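Local coordinates for protein DnaB intein (Synechocystis sp., PDB 1MI8) that probably catalyses protein splicing, excising itself from the replicative DNA helicase precursor through steps that include cyclization of an asparagine side chain, at residues D7-L12 / G16-I21. The protein carries 4 engineered substitutions. Sequence-based numbering, arbitrary orientation.
Sequences DSLISL and GKRVSI
Ile10 and Val19 form the antiparallel hydrogen-bonded pair at the middle of a β-hairpin built from strands 9-12 and 17-20. Ile10 N donates to Val19 O (2.9 Å) from above the carbonyl plane, and Val19 N returns a longer bond to Ile10 O (3.3 Å). Beyond this pair Leu12 N donates a hydrogen bond to Lys17 O (2.8 Å), and Gly16 N closes the turn on Leu12 O (2.8 Å). At the open end Ile21 N bonds to Ser8 O, which also receives a CA-H...O contact from Ser20 CA (3.1 Å).

Among apolar contacts, Leu12 CD1 meets Val19 CG1 at 3.4 Å, shorter than a usual carbon-carbon contact. Ile21, following strand 17-20, packs its CB against Ile10 CG1 (3.7 Å), which lies anti to the carbonyl carbon (chi1 -54°); Phe137 and Leu139 of strand 120-140 also touch Ile21.

On the other face, Leu9 CG packs on Arg18 CB (4.0 Å). Ser11 OG sits over one face of the Arg18 guanidinium, offset toward its rim.

Five backbone bonds thus join the strands, while Leu9 N turns to Asn150. Ile10, Leu12 and Val19 pack on Leu24, Phe30 and Phe147; the face of Leu9, Ser11 and Arg18 is mixed, its arginine charge met by Asp151.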
# COMPACT_ATOMS: atom_id res chain seq x y z
N ASP A 7 10.49 17.94 -3.74
CA ASP A 7 9.91 18.59 -2.57
C ASP A 7 10.50 18.02 -1.28
O ASP A 7 10.43 18.65 -0.23
CB ASP A 7 8.39 18.33 -2.50
CG ASP A 7 7.64 18.67 -3.83
OD1 ASP A 7 6.40 18.62 -3.83
OD2 ASP A 7 8.28 18.97 -4.86
N SER A 8 11.01 16.80 -1.35
CA SER A 8 11.54 16.14 -0.15
C SER A 8 12.60 16.99 0.59
O SER A 8 13.54 17.51 0.02
CB SER A 8 12.12 14.75 -0.50
OG SER A 8 11.23 13.95 -1.29
N LEU A 9 12.41 17.13 1.87
CA LEU A 9 13.30 17.91 2.70
C LEU A 9 14.45 17.09 3.29
O LEU A 9 14.24 16.16 4.11
CB LEU A 9 12.48 18.54 3.81
CG LEU A 9 11.92 19.97 3.69
CD1 LEU A 9 11.83 20.37 2.26
CD2 LEU A 9 10.61 20.12 4.46
N ILE A 10 15.67 17.48 2.90
CA ILE A 10 16.87 16.82 3.35
C ILE A 10 17.41 17.38 4.65
O ILE A 10 17.65 18.59 4.76
CB ILE A 10 17.97 16.90 2.27
CG1 ILE A 10 17.44 16.34 0.95
CG2 ILE A 10 19.20 16.14 2.76
CD1 ILE A 10 16.74 14.93 1.08
N SER A 11 17.62 16.50 5.62
CA SER A 11 18.14 16.90 6.92
C SER A 11 19.61 17.13 6.84
O SER A 11 20.34 16.22 6.47
CB SER A 11 17.86 15.83 7.98
OG SER A 11 16.57 15.96 8.54
N LEU A 12 20.05 18.35 7.17
CA LEU A 12 21.47 18.73 7.12
C LEU A 12 22.05 18.51 8.52
O LEU A 12 21.69 19.20 9.49
CB LEU A 12 21.59 20.20 6.70
CG LEU A 12 21.05 20.41 5.29
CD1 LEU A 12 20.99 21.96 4.96
CD2 LEU A 12 21.92 19.70 4.29
N GLY A 16 20.83 21.07 11.35
CA GLY A 16 19.51 20.73 11.85
C GLY A 16 18.55 21.45 10.92
O GLY A 16 17.35 21.52 11.16
N LYS A 17 19.10 22.03 9.86
CA LYS A 17 18.24 22.68 8.90
C LYS A 17 17.81 21.63 7.88
O LYS A 17 18.44 20.54 7.75
CB LYS A 17 18.94 23.81 8.16
CG LYS A 17 18.61 25.22 8.64
CD LYS A 17 19.26 25.60 9.99
CE LYS A 17 19.33 27.17 10.13
NZ LYS A 17 18.57 27.65 11.30
N ARG A 18 16.77 21.98 7.14
CA ARG A 18 16.17 21.15 6.11
C ARG A 18 16.02 21.99 4.86
O ARG A 18 15.53 23.11 4.95
CB ARG A 18 14.75 20.74 6.48
CG ARG A 18 14.56 19.45 7.21
CD ARG A 18 14.92 19.51 8.64
NE ARG A 18 14.10 18.56 9.37
CZ ARG A 18 14.37 18.18 10.62
NH1 ARG A 18 15.43 18.68 11.25
NH2 ARG A 18 13.57 17.32 11.24
N VAL A 19 16.45 21.48 3.72
CA VAL A 19 16.22 22.20 2.50
C VAL A 19 15.81 21.13 1.48
O VAL A 19 16.30 19.99 1.54
CB VAL A 19 17.48 23.01 2.07
CG1 VAL A 19 18.34 23.34 3.32
CG2 VAL A 19 18.23 22.30 1.02
N SER A 20 14.88 21.46 0.59
CA SER A 20 14.43 20.48 -0.38
C SER A 20 15.62 19.94 -1.17
O SER A 20 16.61 20.66 -1.35
CB SER A 20 13.42 21.11 -1.35
OG SER A 20 14.05 22.18 -2.04
N ILE A 21 15.54 18.69 -1.60
CA ILE A 21 16.62 18.10 -2.39
C ILE A 21 16.72 18.86 -3.73
O ILE A 21 17.84 19.02 -4.28
CB ILE A 21 16.41 16.55 -2.63
CG1 ILE A 21 17.63 15.97 -3.34
CG2 ILE A 21 15.12 16.31 -3.32
CD1 ILE A 21 17.68 14.45 -3.43